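PDB 3PM6: putative fructose-bisphosphate aldolase from Coccidioides immitis, which belongs to the class II aldolase family, adopts a TIM-barrel fold and carries a bound zinc ion. Local coordinates for residues Q93-S105 with L132-I145. Residues are numbered along the deposited sequence; the frame is centred on the assembly and turned at random.
Sequences QDPEIIKRAADLS and LTRELVAYCNARGI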
loop_
_atom_site.group_PDB
_atom_site.type_symbol
_atom_site.label_atom_id
_atom_site.label_comp_id
_atom_site.label_asym_id
_atom_site.label_seq_id
_atom_site.Cartn_x
_atom_site.Cartn_y
_atom_site.Cartn_z
ATOM N N GLN A 93 -18.790 -10.477 -3.315
ATOM C CA GLN A 93 -20.040 -11.199 -3.106
ATOM C C GLN A 93 -21.259 -10.296 -3.035
ATOM O O GLN A 93 -22.332 -10.729 -2.595
ATOM C CB GLN A 93 -19.959 -12.109 -1.861
ATOM C CG GLN A 93 -18.796 -13.132 -1.933
ATOM C CD GLN A 93 -18.741 -14.039 -0.698
ATOM O OE1 GLN A 93 -19.272 -13.699 0.365
ATOM N NE2 GLN A 93 -18.094 -15.200 -0.841
ATOM N N ASP A 94 -21.086 -9.065 -3.517
ATOM C CA ASP A 94 -22.104 -8.012 -3.463
ATOM C C ASP A 94 -22.096 -7.270 -4.804
ATOM O O ASP A 94 -21.089 -6.685 -5.163
ATOM C CB ASP A 94 -21.746 -7.036 -2.337
ATOM C CG ASP A 94 -22.836 -5.950 -2.088
ATOM O OD1 ASP A 94 -23.541 -5.485 -3.034
ATOM O OD2 ASP A 94 -22.972 -5.544 -0.902
ATOM N N PRO A 95 -23.217 -7.311 -5.563
ATOM C CA PRO A 95 -23.322 -6.629 -6.858
ATOM C C PRO A 95 -22.870 -5.144 -6.834
ATOM O O PRO A 95 -22.163 -4.684 -7.754
ATOM C CB PRO A 95 -24.818 -6.755 -7.180
ATOM C CG PRO A 95 -25.170 -8.070 -6.573
ATOM C CD PRO A 95 -24.414 -8.124 -5.278
ATOM N N GLU A 96 -23.243 -4.422 -5.778
ATOM C CA GLU A 96 -22.873 -3.010 -5.623
ATOM C C GLU A 96 -21.361 -2.800 -5.562
ATOM O O GLU A 96 -20.813 -1.879 -6.173
ATOM C CB GLU A 96 -23.546 -2.394 -4.383
ATOM N N ILE A 97 -20.671 -3.668 -4.840
ATOM C CA ILE A 97 -19.215 -3.557 -4.738
ATOM C C ILE A 97 -18.506 -3.901 -6.049
ATOM O O ILE A 97 -17.434 -3.384 -6.354
ATOM C CB ILE A 97 -18.679 -4.436 -3.599
ATOM C CG1 ILE A 97 -18.839 -3.684 -2.273
ATOM C CG2 ILE A 97 -17.203 -4.685 -3.775
ATOM C CD1 ILE A 97 -20.236 -3.636 -1.711
ATOM N N ILE A 98 -19.096 -4.805 -6.807
ATOM C CA ILE A 98 -18.505 -5.235 -8.070
ATOM C C ILE A 98 -18.527 -4.041 -9.046
ATOM O O ILE A 98 -17.509 -3.692 -9.654
ATOM C CB ILE A 98 -19.242 -6.499 -8.585
ATOM C CG1 ILE A 98 -18.834 -7.694 -7.701
ATOM C CG2 ILE A 98 -18.953 -6.784 -10.072
ATOM C CD1 ILE A 98 -19.643 -8.970 -7.907
ATOM N N LYS A 99 -19.673 -3.390 -9.152
ATOM C CA LYS A 99 -19.808 -2.236 -10.042
ATOM C C LYS A 99 -18.887 -1.127 -9.564
ATOM O O LYS A 99 -18.255 -0.476 -10.372
ATOM C CB LYS A 99 -21.231 -1.725 -10.043
ATOM C CG LYS A 99 -22.200 -2.704 -10.525
ATOM C CD LYS A 99 -23.537 -2.365 -9.877
ATOM C CE LYS A 99 -24.596 -3.219 -10.463
ATOM N NZ LYS A 99 -24.636 -2.964 -11.916
ATOM N N ARG A 100 -18.791 -0.940 -8.250
ATOM C CA ARG A 100 -17.919 0.094 -7.716
ATOM C C ARG A 100 -16.458 -0.204 -8.085
ATOM O O ARG A 100 -15.706 0.690 -8.535
ATOM C CB ARG A 100 -18.093 0.218 -6.205
ATOM C CG ARG A 100 -17.227 1.321 -5.564
ATOM C CD ARG A 100 -17.160 1.200 -4.024
ATOM N NE ARG A 100 -16.253 2.205 -3.466
ATOM C CZ ARG A 100 -16.152 2.508 -2.170
ATOM N NH1 ARG A 100 -15.304 3.443 -1.780
ATOM N NH2 ARG A 100 -16.906 1.892 -1.263
ATOM N N ALA A 101 -16.056 -1.462 -7.926
ATOM C CA ALA A 101 -14.706 -1.868 -8.364
ATOM C C ALA A 101 -14.517 -1.724 -9.886
ATOM O O ALA A 101 -13.475 -1.283 -10.338
ATOM C CB ALA A 101 -14.395 -3.285 -7.912
ATOM N N ALA A 102 -15.517 -2.118 -10.659
ATOM C CA ALA A 102 -15.423 -2.130 -12.120
ATOM C C ALA A 102 -15.352 -0.696 -12.699
ATOM O O ALA A 102 -14.727 -0.481 -13.739
ATOM C CB ALA A 102 -16.591 -2.898 -12.727
ATOM N N ASP A 103 -15.986 0.257 -11.996
ATOM C CA ASP A 103 -15.940 1.688 -12.314
ATOM C C ASP A 103 -14.540 2.301 -12.101
ATOM O O ASP A 103 -14.220 3.344 -12.676
ATOM C CB ASP A 103 -16.985 2.460 -11.496
ATOM C CG ASP A 103 -18.428 2.131 -11.897
ATOM O OD1 ASP A 103 -18.675 1.547 -12.974
ATOM O OD2 ASP A 103 -19.338 2.462 -11.119
ATOM N N LEU A 104 -13.699 1.663 -11.296
ATOM C CA LEU A 104 -12.337 2.147 -11.096
ATOM C C LEU A 104 -11.481 2.225 -12.377
ATOM O O LEU A 104 -10.544 3.026 -12.445
ATOM C CB LEU A 104 -11.613 1.320 -10.033
ATOM C CG LEU A 104 -12.087 1.521 -8.587
ATOM C CD1 LEU A 104 -11.471 0.481 -7.641
ATOM C CD2 LEU A 104 -11.780 2.936 -8.109
ATOM N N SER A 105 -11.799 1.396 -13.375
ATOM C CA SER A 105 -11.132 1.430 -14.687
ATOM C C SER A 105 -11.995 2.064 -15.775
ATOM O O SER A 105 -12.121 3.291 -15.835
ATOM C CB SER A 105 -10.689 0.029 -15.126
ATOM O OG SER A 105 -11.569 -0.994 -14.674
ATOM N N LEU A 132 -27.598 -12.962 -11.411
ATOM C CA LEU A 132 -26.702 -11.872 -11.069
ATOM C C LEU A 132 -25.352 -12.000 -11.814
ATOM O O LEU A 132 -24.827 -11.001 -12.296
ATOM C CB LEU A 132 -26.470 -11.814 -9.561
ATOM C CG LEU A 132 -27.687 -11.480 -8.708
ATOM C CD1 LEU A 132 -27.404 -11.891 -7.249
ATOM C CD2 LEU A 132 -28.081 -9.983 -8.865
ATOM N N THR A 133 -24.796 -13.221 -11.900
ATOM C CA THR A 133 -23.498 -13.403 -12.599
ATOM C C THR A 133 -23.608 -12.915 -14.056
ATOM O O THR A 133 -22.779 -12.144 -14.525
ATOM C CB THR A 133 -22.957 -14.859 -12.530
ATOM O OG1 THR A 133 -22.709 -15.222 -11.166
ATOM C CG2 THR A 133 -21.643 -15.004 -13.323
ATOM N N ARG A 134 -24.654 -13.333 -14.763
ATOM C CA ARG A 134 -24.824 -12.902 -16.178
ATOM C C ARG A 134 -24.804 -11.372 -16.326
ATOM O O ARG A 134 -24.091 -10.823 -17.154
ATOM C CB ARG A 134 -26.110 -13.467 -16.762
ATOM C CG ARG A 134 -26.399 -13.047 -18.203
ATOM C CD ARG A 134 -27.688 -13.722 -18.691
ATOM N NE ARG A 134 -27.558 -15.184 -18.738
ATOM C CZ ARG A 134 -27.028 -15.871 -19.756
ATOM N NH1 ARG A 134 -26.566 -15.241 -20.847
ATOM N NH2 ARG A 134 -26.953 -17.193 -19.680
ATOM N N GLU A 135 -25.568 -10.682 -15.497
ATOM C CA GLU A 135 -25.642 -9.245 -15.622
ATOM C C GLU A 135 -24.403 -8.530 -15.124
ATOM O O GLU A 135 -24.041 -7.492 -15.675
ATOM C CB GLU A 135 -26.960 -8.694 -15.050
ATOM C CG GLU A 135 -27.010 -8.293 -13.615
ATOM C CD GLU A 135 -28.355 -7.596 -13.283
ATOM O OE1 GLU A 135 -29.189 -8.208 -12.580
ATOM O OE2 GLU A 135 -28.586 -6.443 -13.735
ATOM N N LEU A 136 -23.733 -9.088 -14.111
ATOM C CA LEU A 136 -22.515 -8.485 -13.630
ATOM C C LEU A 136 -21.331 -8.710 -14.562
ATOM O O LEU A 136 -20.428 -7.865 -14.633
ATOM C CB LEU A 136 -22.190 -8.915 -12.183
ATOM C CG LEU A 136 -23.185 -8.360 -11.164
ATOM C CD1 LEU A 136 -23.115 -9.173 -9.869
ATOM C CD2 LEU A 136 -23.011 -6.867 -10.908
ATOM N N VAL A 137 -21.314 -9.852 -15.246
ATOM C CA VAL A 137 -20.313 -10.116 -16.258
ATOM C C VAL A 137 -20.435 -9.071 -17.380
ATOM O O VAL A 137 -19.423 -8.541 -17.864
ATOM C CB VAL A 137 -20.471 -11.539 -16.836
ATOM C CG1 VAL A 137 -19.749 -11.667 -18.181
ATOM C CG2 VAL A 137 -19.968 -12.586 -15.816
ATOM N N ALA A 138 -21.669 -8.774 -17.790
ATOM C CA ALA A 138 -21.903 -7.746 -18.813
ATOM C C ALA A 138 -21.293 -6.418 -18.364
ATOM O O ALA A 138 -20.540 -5.775 -19.105
ATOM C CB ALA A 138 -23.428 -7.586 -19.086
ATOM N N TYR A 139 -21.583 -6.042 -17.116
ATOM C CA TYR A 139 -21.103 -4.784 -16.575
ATOM C C TYR A 139 -19.568 -4.708 -16.542
ATOM O O TYR A 139 -18.978 -3.671 -16.878
ATOM C CB TYR A 139 -21.702 -4.563 -15.188
ATOM C CG TYR A 139 -21.565 -3.158 -14.661
ATOM C CD1 TYR A 139 -22.638 -2.232 -14.758
ATOM C CD2 TYR A 139 -20.371 -2.742 -14.058
ATOM C CE1 TYR A 139 -22.498 -0.904 -14.252
ATOM C CE2 TYR A 139 -20.218 -1.443 -13.549
ATOM C CZ TYR A 139 -21.282 -0.526 -13.643
ATOM O OH TYR A 139 -21.100 0.754 -13.134
ATOM N N CYS A 140 -18.924 -5.795 -16.133
ATOM C CA CYS A 140 -17.470 -5.862 -16.103
ATOM C C CYS A 140 -16.860 -5.849 -17.526
ATOM O O CYS A 140 -15.852 -5.191 -17.789
ATOM C CB CYS A 140 -17.036 -7.133 -15.362
ATOM S SG CYS A 140 -17.414 -7.146 -13.581
ATOM N N ASN A 141 -17.438 -6.651 -18.412
ATOM C CA ASN A 141 -16.955 -6.782 -19.781
ATOM C C ASN A 141 -16.993 -5.423 -20.517
ATOM O O ASN A 141 -16.006 -5.022 -21.143
ATOM C CB ASN A 141 -17.797 -7.807 -20.542
ATOM C CG ASN A 141 -17.468 -9.243 -20.170
ATOM O OD1 ASN A 141 -16.619 -9.510 -19.302
ATOM N ND2 ASN A 141 -18.135 -10.190 -20.842
ATOM N N ALA A 142 -18.113 -4.715 -20.396
ATOM C CA ALA A 142 -18.239 -3.327 -20.896
ATOM C C ALA A 142 -17.043 -2.460 -20.524
ATOM O O ALA A 142 -16.755 -1.498 -21.227
ATOM C CB ALA A 142 -19.517 -2.675 -20.390
ATOM N N ARG A 143 -16.335 -2.824 -19.438
ATOM C CA ARG A 143 -15.275 -1.982 -18.935
ATOM C C ARG A 143 -13.884 -2.590 -19.102
ATOM O O ARG A 143 -12.899 -2.118 -18.487
ATOM C CB ARG A 143 -15.570 -1.573 -17.489
ATOM C CG ARG A 143 -16.783 -0.624 -17.395
ATOM C CD ARG A 143 -17.595 -0.776 -16.114
ATOM N NE ARG A 143 -18.676 0.205 -16.144
ATOM C CZ ARG A 143 -19.853 0.040 -16.750
ATOM N NH1 ARG A 143 -20.154 -1.099 -17.355
ATOM N NH2 ARG A 143 -20.738 1.040 -16.760
ATOM N N GLY A 144 -13.806 -3.615 -19.945
ATOM C CA GLY A 144 -12.541 -4.284 -20.225
ATOM C C GLY A 144 -12.136 -5.368 -19.230
ATOM O O GLY A 144 -11.012 -5.864 -19.280
ATOM N N ILE A 145 -13.059 -5.767 -18.351
ATOM C CA ILE A 145 -12.691 -6.577 -17.180
ATOM C C ILE A 145 -13.094 -8.052 -17.333
ATOM O O ILE A 145 -14.236 -8.346 -17.615
ATOM C CB ILE A 145 -13.301 -5.949 -15.907
ATOM C CG1 ILE A 145 -12.743 -4.523 -15.711
ATOM C CG2 ILE A 145 -13.078 -6.853 -14.675
ATOM C CD1 ILE A 145 -13.455 -3.717 -14.579
#
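Y139 OH donates to D103 OD1 at 2.6 Å. It meets the syn lone pair of the carboxylate, whose plane is turned 49° from the ring. The same OD1 also takes a salt bridge from R143 NE, a longer one at 3.4 Å. One carboxylate oxygen therefore holds both a phenol and a guanidinium group. The hydroxyl proton and the nearby positive charge of R143 would probably both stabilise the ionised form of D103. The Y139 ring lies between two cationic side chains. K99 CG packs over the centre of one face, a CH-pi contact of 3.8 Å to the ring centroid. K99 then bends at its last torsion (chi4 -59°), and NZ makes an off-centre cation-pi contact with the same ring. R143 NH1 sits over the opposite face and donates to Y139 O at 2.9 Å, in the carbonyl plane. That bond and the D103 bridge fix the guanidinium against the ring. A102 CB touches the ring edge, in plane.

Helices 95-103 and 126-141 are neighbours on the outside of the TIM barrel. They follow strands 85-92 and 116-119. The axes of segments 95-103 and 132-141 are 12° apart, nearly parallel, and come within 9.8 Å. Toward the barrel strands the packing is apolar. I98 CG2 meets C140 SG at 3.8 Å, while its CD1 reaches L136 CD1. I98 and L136 also rest on V119 of strand 116-119, and C140 and I145 on I117. P95, in the first turn after the N-cap D94, packs its CB and CG on L136 CD1, and CG also reaches L132 CD2. At the other end a Schellman motif, with G144 at positive phi, ends helix 126-141. I145 follows it, and its CD1 packs against A102 CB at 3.7 Å and beside S105 OG.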